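Local coordinates for protein alpha-toxin (Clostridium novyi, PDB 2VK9) that is a large clostridial toxin whose modelled part carries a glycosyltransferase-type catalytic domain of the GT-A class, at residues E242-Y253 with I269-Y278. Sequence-based numbering, arbitrary orientation.
Sequences ENILTNKLKSYY and ILRIAILKKY
In Ile-244, CG2 lies opposite the backbone N across the first torsion (chi1 -68°, measured to CG1), and this turns the methyl onto helix 263-278. Ile-244 CG2 meets Ala-273 CB at 3.7 Å and also touches Ile-274 CD1. CG1 of the same residue carries CD1 to the edge of the Tyr-278 ring, near the ring plane. Ala-273 is small, and the backbone comes close here: the CA atoms of Ile-244 and Ala-273 are 5.9 Å apart. Leu-245 continues the apolar seam. Leu-245 CD1 touches Leu-270 CD1 at 3.8 Å, the two side chains crossing at about a right angle, and also lies over one face of the Tyr-253 ring, toward the rim. Leu-249 CD1 reaches Ala-273 CB at 4.1 Å. At the other end, Ile-269 packs against helix 247-259, with CG2 by Leu-249 and CD1 against Tyr-252 CB at 3.6 Å. The phenol ends of Tyr-252 and Tyr-253 have partners outside the two segments: Tyr-252 OH is hydrogen-bonded to Glu-410 OE2 and Tyr-253 OH to Asp-134 OD2. The short helical segments run nearly antiparallel, at 152°, and the axes of helix 247-253 and helix 269-278 come within 10.0 Å at their closest. Phe-132 of strand 128-133 touches Ile-244, Ile-274 and Tyr-278, while helix 396-422 meets Leu-249 and Ile-272. The contact therefore joins the loop and start of helix 247-259 to a helix beside the central sheet of the catalytic domain. On the exposed side, Lys-277 CD lies by Asn-243 O. No hydrogen bond or salt bridge spans the segments, which implies that they are held together mainly by apolar side-chain packing.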
# COMPACT_ATOMS: atom_id res chain seq x y z
N GLU A 242 -20.58 -9.87 1.84
CA GLU A 242 -20.78 -8.50 2.34
C GLU A 242 -20.64 -7.56 1.15
O GLU A 242 -19.97 -7.89 0.17
CB GLU A 242 -19.71 -8.12 3.37
CG GLU A 242 -19.07 -9.27 4.14
CD GLU A 242 -19.92 -9.72 5.31
OE1 GLU A 242 -20.14 -8.89 6.23
OE2 GLU A 242 -20.35 -10.91 5.33
N ASN A 243 -21.25 -6.39 1.22
CA ASN A 243 -21.04 -5.41 0.17
C ASN A 243 -19.83 -4.57 0.47
O ASN A 243 -19.94 -3.43 0.92
CB ASN A 243 -22.29 -4.57 -0.05
CG ASN A 243 -23.22 -5.22 -1.01
OD1 ASN A 243 -23.03 -5.12 -2.23
ND2 ASN A 243 -24.21 -5.95 -0.49
N ILE A 244 -18.67 -5.14 0.24
CA ILE A 244 -17.45 -4.43 0.50
C ILE A 244 -16.93 -3.87 -0.82
O ILE A 244 -16.70 -2.67 -0.93
CB ILE A 244 -16.41 -5.32 1.19
CG1 ILE A 244 -16.87 -5.66 2.60
CG2 ILE A 244 -15.06 -4.62 1.25
CD1 ILE A 244 -16.15 -6.83 3.22
N LEU A 245 -16.78 -4.75 -1.81
CA LEU A 245 -16.30 -4.35 -3.12
C LEU A 245 -17.44 -4.01 -4.06
O LEU A 245 -18.36 -4.82 -4.26
CB LEU A 245 -15.44 -5.45 -3.74
CG LEU A 245 -14.05 -5.61 -3.15
CD1 LEU A 245 -13.48 -6.93 -3.58
CD2 LEU A 245 -13.13 -4.45 -3.54
N THR A 246 -17.37 -2.82 -4.65
CA THR A 246 -18.42 -2.32 -5.52
C THR A 246 -17.87 -1.52 -6.71
O THR A 246 -16.83 -0.86 -6.61
CB THR A 246 -19.44 -1.48 -4.72
OG1 THR A 246 -20.71 -1.49 -5.39
CG2 THR A 246 -18.94 -0.02 -4.51
N ASN A 247 -18.59 -1.59 -7.83
CA ASN A 247 -18.32 -0.74 -8.98
C ASN A 247 -16.87 -0.85 -9.46
O ASN A 247 -16.40 -1.96 -9.78
CB ASN A 247 -18.67 0.72 -8.67
CG ASN A 247 -20.13 0.90 -8.29
OD1 ASN A 247 -21.03 0.42 -8.98
ND2 ASN A 247 -20.38 1.59 -7.18
N LYS A 248 -16.19 0.31 -9.47
CA LYS A 248 -14.83 0.42 -10.00
C LYS A 248 -13.83 -0.44 -9.23
O LYS A 248 -13.09 -1.23 -9.84
CB LYS A 248 -14.38 1.87 -10.04
CG LYS A 248 -15.01 2.68 -11.16
CD LYS A 248 -14.31 4.03 -11.35
CE LYS A 248 -14.96 4.86 -12.46
NZ LYS A 248 -16.36 5.25 -12.09
N LEU A 249 -13.82 -0.30 -7.91
CA LEU A 249 -12.90 -1.08 -7.08
C LEU A 249 -13.09 -2.57 -7.28
O LEU A 249 -12.11 -3.32 -7.38
CB LEU A 249 -13.03 -0.73 -5.60
CG LEU A 249 -12.73 0.70 -5.16
CD1 LEU A 249 -12.63 0.74 -3.64
CD2 LEU A 249 -11.43 1.24 -5.77
N LYS A 250 -14.34 -3.00 -7.37
CA LYS A 250 -14.66 -4.38 -7.66
C LYS A 250 -14.00 -4.85 -8.97
O LYS A 250 -13.51 -5.97 -9.04
CB LYS A 250 -16.17 -4.56 -7.70
CG LYS A 250 -16.66 -6.00 -7.72
CD LYS A 250 -18.18 -6.00 -7.79
CE LYS A 250 -18.71 -7.34 -8.22
NZ LYS A 250 -20.14 -7.22 -8.59
N SER A 251 -13.98 -3.99 -9.98
CA SER A 251 -13.34 -4.32 -11.26
C SER A 251 -11.85 -4.50 -11.11
O SER A 251 -11.28 -5.43 -11.68
CB SER A 251 -13.55 -3.20 -12.27
OG SER A 251 -14.90 -3.12 -12.60
N TYR A 252 -11.22 -3.59 -10.38
CA TYR A 252 -9.78 -3.62 -10.28
C TYR A 252 -9.34 -4.82 -9.46
O TYR A 252 -8.27 -5.39 -9.70
CB TYR A 252 -9.24 -2.34 -9.66
CG TYR A 252 -9.78 -1.04 -10.22
CD1 TYR A 252 -10.01 0.05 -9.37
CD2 TYR A 252 -10.03 -0.87 -11.58
CE1 TYR A 252 -10.47 1.25 -9.85
CE2 TYR A 252 -10.50 0.34 -12.08
CZ TYR A 252 -10.72 1.40 -11.20
OH TYR A 252 -11.19 2.61 -11.66
N TYR A 253 -10.18 -5.22 -8.51
CA TYR A 253 -9.93 -6.39 -7.68
C TYR A 253 -9.81 -7.65 -8.54
O TYR A 253 -8.82 -8.36 -8.46
CB TYR A 253 -11.01 -6.54 -6.59
CG TYR A 253 -10.87 -7.79 -5.75
CD1 TYR A 253 -9.91 -7.88 -4.73
CD2 TYR A 253 -11.70 -8.89 -5.98
CE1 TYR A 253 -9.78 -9.03 -3.96
CE2 TYR A 253 -11.58 -10.05 -5.20
CZ TYR A 253 -10.61 -10.11 -4.20
OH TYR A 253 -10.51 -11.25 -3.46
N ILE A 269 -6.23 -3.11 -2.98
CA ILE A 269 -7.56 -2.62 -3.33
C ILE A 269 -8.54 -2.91 -2.19
O ILE A 269 -9.21 -2.00 -1.68
CB ILE A 269 -8.01 -3.19 -4.69
CG1 ILE A 269 -6.99 -2.80 -5.76
CG2 ILE A 269 -9.42 -2.71 -5.07
CD1 ILE A 269 -7.14 -3.53 -7.04
N LEU A 270 -8.60 -4.17 -1.77
CA LEU A 270 -9.56 -4.61 -0.77
C LEU A 270 -9.43 -3.80 0.52
O LEU A 270 -10.44 -3.38 1.10
CB LEU A 270 -9.41 -6.12 -0.54
CG LEU A 270 -10.44 -6.87 0.31
CD1 LEU A 270 -11.85 -6.59 -0.17
CD2 LEU A 270 -10.15 -8.35 0.28
N ARG A 271 -8.19 -3.58 0.94
CA ARG A 271 -7.82 -2.71 2.06
C ARG A 271 -8.65 -1.43 2.11
O ARG A 271 -9.21 -1.04 3.14
CB ARG A 271 -6.39 -2.30 1.80
CG ARG A 271 -5.55 -1.93 2.96
CD ARG A 271 -4.11 -1.95 2.50
NE ARG A 271 -3.81 -3.26 1.93
CZ ARG A 271 -2.66 -3.90 2.06
NH1 ARG A 271 -1.65 -3.37 2.75
NH2 ARG A 271 -2.53 -5.09 1.48
N ILE A 272 -8.70 -0.77 0.96
CA ILE A 272 -9.30 0.54 0.82
C ILE A 272 -10.81 0.42 0.97
O ILE A 272 -11.43 1.20 1.72
CB ILE A 272 -8.88 1.18 -0.51
CG1 ILE A 272 -7.39 1.50 -0.47
CG2 ILE A 272 -9.67 2.44 -0.77
CD1 ILE A 272 -6.82 1.97 -1.81
N ALA A 273 -11.40 -0.56 0.29
CA ALA A 273 -12.82 -0.82 0.40
C ALA A 273 -13.21 -1.16 1.85
O ALA A 273 -14.24 -0.68 2.33
CB ALA A 273 -13.24 -1.91 -0.58
N ILE A 274 -12.40 -1.96 2.54
CA ILE A 274 -12.69 -2.31 3.94
C ILE A 274 -12.80 -1.04 4.78
O ILE A 274 -13.79 -0.82 5.47
CB ILE A 274 -11.62 -3.24 4.57
CG1 ILE A 274 -11.52 -4.58 3.84
CG2 ILE A 274 -11.90 -3.45 6.06
CD1 ILE A 274 -12.68 -5.50 4.07
N LEU A 275 -11.77 -0.20 4.70
CA LEU A 275 -11.78 1.06 5.45
C LEU A 275 -12.95 1.96 5.09
O LEU A 275 -13.50 2.61 5.97
CB LEU A 275 -10.47 1.81 5.30
CG LEU A 275 -9.24 1.12 5.87
CD1 LEU A 275 -7.98 1.77 5.33
CD2 LEU A 275 -9.27 1.16 7.40
N LYS A 276 -13.36 2.00 3.82
CA LYS A 276 -14.51 2.82 3.48
C LYS A 276 -15.83 2.24 3.98
O LYS A 276 -16.81 2.96 4.13
CB LYS A 276 -14.60 3.14 1.99
CG LYS A 276 -15.26 4.50 1.77
CD LYS A 276 -15.99 4.56 0.47
CE LYS A 276 -16.43 6.00 0.16
NZ LYS A 276 -16.54 6.29 -1.35
N LYS A 277 -15.86 0.94 4.24
CA LYS A 277 -17.05 0.32 4.78
C LYS A 277 -17.06 0.43 6.31
O LYS A 277 -17.99 0.98 6.86
CB LYS A 277 -17.14 -1.13 4.30
CG LYS A 277 -18.28 -1.93 4.90
CD LYS A 277 -19.45 -2.03 3.97
CE LYS A 277 -20.57 -2.84 4.65
NZ LYS A 277 -21.93 -2.23 4.36
N TYR A 278 -16.02 -0.05 6.98
CA TYR A 278 -16.00 -0.17 8.44
C TYR A 278 -15.26 0.96 9.12
O TYR A 278 -15.58 1.34 10.25
CB TYR A 278 -15.35 -1.49 8.87
CG TYR A 278 -16.05 -2.72 8.34
CD1 TYR A 278 -15.68 -3.28 7.12
CD2 TYR A 278 -17.10 -3.31 9.05
CE1 TYR A 278 -16.32 -4.40 6.61
CE2 TYR A 278 -17.75 -4.44 8.56
CZ TYR A 278 -17.37 -4.98 7.33
OH TYR A 278 -18.01 -6.10 6.83